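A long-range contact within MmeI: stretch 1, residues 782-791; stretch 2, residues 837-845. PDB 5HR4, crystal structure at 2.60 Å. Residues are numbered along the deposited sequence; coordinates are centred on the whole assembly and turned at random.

Stretch 1 782-791: EPLIFGLLSS
Stretch 2 837-845: AFAILKARS

How are the two backbones arranged? Stretch 1 is a short helix from Pro783, with Glu782 at its N-cap position and phi near -60° and psi near -30° to -47° through Leu788; Ser791 leaves it at -68/148. Stretch 2 is helical throughout, continuing a helix that begins earlier in the chain, with phi from -52° to -67° and psi from -30° to -53°. Bonds such as Gly787 N to Pro783 O (3.0 Å) and Leu841 N to Ala837 O (3.0 Å) hold the two helices internally. Their axes cross at 78°, nearly perpendicular, and approach to 9.6 Å.

Where do the backbones come nearest? Gly787 and Ala837 set the register, with their CA atoms 5.0 Å apart. Neither residue adds much side-chain bulk here, and Ala837 CB, directed toward stretch 1, lies 3.8 Å from Pro783 O and 4.3 Å from Gly787 N. These are packing contacts against the first turns of the helix, whose backbone groups are already engaged: Pro783 O accepts from Gly787 N.

Which side chain does most of the packing? Phe786, chi1 170° (t) and chi2 87°, points toward stretch 2 and enters as a knob among Ala837, Ile840, Leu841 and Arg844. Its CD2 lies 4.1 Å from Ala837 CB and its CE2 4.2 Å from Ile840 CG2, both partners near the ring plane at its edge. Phe786 CZ reaches 3.8 Å from Leu841 CD2. Ile840 (m, t) points toward stretch 1, whereas Leu841 (m, t) starts sideways and its end comes nearer. The chemistry is apolar burial of an aromatic ring against aliphatic groups.

How does a charged residue fit beside that ring? Arg844 extends from chi1 -78° (m) through chi2 167° and chi3 179° (both t), chi4 -167°, placing NH1 3.8 Å from Phe786 CZ. The ring presents its edge to NH1, while Phe786 CZ lies over one face of the guanidinium, so the flat group can pack against carbon while its nitrogens hydrogen-bond elsewhere in the structure.

What closes the flanks? Pro783, its ring in the C-gamma exo pucker, sets CG 3.8 Å from CZ of Phe838 (chi1 -77°, m; chi2 -66°), whose side chain starts sideways before its end comes nearer. Farther along stretch 1, Ser790 CB sits 4.3 Å from Ile840 CD1. No hydrogen bond joins the stretches among the modelled atoms; apolar packing dominates the 325 Å² they bury.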

# COMPACT_ATOMS: atom_id res chain seq x y z
N GLU A 782 7.28 36.61 -16.74
CA GLU A 782 6.44 37.79 -16.79
C GLU A 782 5.24 37.59 -15.86
O GLU A 782 4.86 36.45 -15.57
CB GLU A 782 6.00 38.05 -18.23
N PRO A 783 4.64 38.68 -15.36
CA PRO A 783 3.57 38.53 -14.36
C PRO A 783 2.39 37.70 -14.84
O PRO A 783 1.73 37.05 -14.02
CB PRO A 783 3.15 39.97 -14.07
CG PRO A 783 4.27 40.82 -14.57
CD PRO A 783 4.85 40.09 -15.73
N LEU A 784 2.11 37.72 -16.14
CA LEU A 784 1.00 36.94 -16.69
C LEU A 784 1.11 35.48 -16.28
O LEU A 784 0.13 34.87 -15.83
CB LEU A 784 0.98 37.09 -18.21
CG LEU A 784 0.19 36.06 -19.01
CD1 LEU A 784 -1.30 36.27 -18.83
CD2 LEU A 784 0.58 36.12 -20.48
N ILE A 785 2.31 34.89 -16.43
CA ILE A 785 2.47 33.47 -16.14
C ILE A 785 2.25 33.19 -14.66
O ILE A 785 1.70 32.14 -14.29
CB ILE A 785 3.86 32.99 -16.58
N PHE A 786 2.66 34.12 -13.79
CA PHE A 786 2.33 34.00 -12.37
C PHE A 786 0.82 33.99 -12.15
O PHE A 786 0.33 33.36 -11.20
CB PHE A 786 2.96 35.15 -11.57
CG PHE A 786 2.47 35.21 -10.16
CD1 PHE A 786 3.09 34.46 -9.17
CD2 PHE A 786 1.36 35.96 -9.82
CE1 PHE A 786 2.65 34.49 -7.87
CE2 PHE A 786 0.90 35.99 -8.51
CZ PHE A 786 1.55 35.25 -7.53
N GLY A 787 0.07 34.72 -12.97
CA GLY A 787 -1.37 34.63 -12.88
C GLY A 787 -1.85 33.26 -13.29
O GLY A 787 -2.70 32.66 -12.62
N LEU A 788 -1.27 32.72 -14.36
CA LEU A 788 -1.74 31.45 -14.89
C LEU A 788 -1.55 30.33 -13.88
O LEU A 788 -2.46 29.55 -13.62
CB LEU A 788 -1.03 31.14 -16.20
CG LEU A 788 -1.71 30.03 -16.99
CD1 LEU A 788 -3.16 30.41 -17.27
CD2 LEU A 788 -0.94 29.79 -18.27
N LEU A 789 -0.36 30.25 -13.28
CA LEU A 789 -0.08 29.20 -12.30
C LEU A 789 -0.75 29.45 -10.96
O LEU A 789 -0.80 28.54 -10.13
CB LEU A 789 1.43 29.07 -12.09
CG LEU A 789 2.27 29.00 -13.34
CD1 LEU A 789 3.70 28.69 -12.95
CD2 LEU A 789 1.72 27.95 -14.31
N SER A 790 -1.23 30.66 -10.72
CA SER A 790 -2.03 30.90 -9.53
C SER A 790 -3.48 30.47 -9.70
O SER A 790 -4.18 30.28 -8.71
CB SER A 790 -1.97 32.39 -9.16
N SER A 791 -3.92 30.28 -10.94
CA SER A 791 -5.33 30.11 -11.24
C SER A 791 -5.88 28.80 -10.69
O SER A 791 -5.18 27.78 -10.63
CB SER A 791 -5.56 30.16 -12.75
OG SER A 791 -5.10 28.97 -13.36
N ALA A 837 -3.02 39.50 -11.21
CA ALA A 837 -1.73 39.05 -10.67
C ALA A 837 -1.16 40.07 -9.69
O ALA A 837 -0.81 39.72 -8.56
CB ALA A 837 -0.76 38.80 -11.82
N PHE A 838 -1.08 41.34 -10.10
CA PHE A 838 -0.57 42.35 -9.19
C PHE A 838 -1.49 42.53 -7.99
O PHE A 838 -1.02 42.86 -6.89
CB PHE A 838 -0.36 43.67 -9.93
CG PHE A 838 0.88 43.70 -10.78
CD1 PHE A 838 2.14 43.64 -10.20
CD2 PHE A 838 0.78 43.79 -12.17
CE1 PHE A 838 3.28 43.66 -10.99
CE2 PHE A 838 1.92 43.81 -12.96
CZ PHE A 838 3.17 43.74 -12.37
N ALA A 839 -2.80 42.31 -8.17
CA ALA A 839 -3.72 42.41 -7.04
C ALA A 839 -3.46 41.31 -6.02
O ALA A 839 -3.50 41.57 -4.81
CB ALA A 839 -5.17 42.36 -7.54
N ILE A 840 -3.18 40.09 -6.48
CA ILE A 840 -2.74 39.03 -5.57
C ILE A 840 -1.45 39.44 -4.86
O ILE A 840 -1.36 39.40 -3.62
CB ILE A 840 -2.56 37.70 -6.33
CG1 ILE A 840 -3.91 37.12 -6.74
CG2 ILE A 840 -1.84 36.70 -5.46
CD1 ILE A 840 -3.83 35.96 -7.70
N LEU A 841 -0.43 39.83 -5.63
CA LEU A 841 0.85 40.19 -5.03
C LEU A 841 0.66 41.25 -3.94
O LEU A 841 1.13 41.08 -2.81
CB LEU A 841 1.83 40.69 -6.09
CG LEU A 841 2.57 39.64 -6.92
CD1 LEU A 841 3.75 40.30 -7.59
CD2 LEU A 841 3.01 38.44 -6.07
N LYS A 842 -0.04 42.34 -4.28
CA LYS A 842 -0.28 43.39 -3.29
C LYS A 842 -1.00 42.84 -2.07
O LYS A 842 -0.60 43.09 -0.93
CB LYS A 842 -1.08 44.53 -3.92
N ALA A 843 -2.06 42.04 -2.31
CA ALA A 843 -2.82 41.45 -1.21
C ALA A 843 -1.91 40.71 -0.23
O ALA A 843 -2.10 40.79 0.99
CB ALA A 843 -3.88 40.50 -1.78
N ARG A 844 -0.91 40.00 -0.77
CA ARG A 844 0.08 39.32 0.07
C ARG A 844 0.91 40.31 0.87
O ARG A 844 1.09 40.15 2.09
CB ARG A 844 1.01 38.47 -0.80
CG ARG A 844 0.45 37.14 -1.27
CD ARG A 844 1.35 36.58 -2.36
NE ARG A 844 0.90 35.28 -2.85
CZ ARG A 844 1.66 34.49 -3.61
NH1 ARG A 844 2.88 34.87 -3.96
NH2 ARG A 844 1.18 33.32 -4.02
N SER A 845 1.44 41.34 0.20
CA SER A 845 2.31 42.31 0.87
C SER A 845 1.66 42.91 2.12
O SER A 845 2.30 43.02 3.17
CB SER A 845 2.72 43.42 -0.10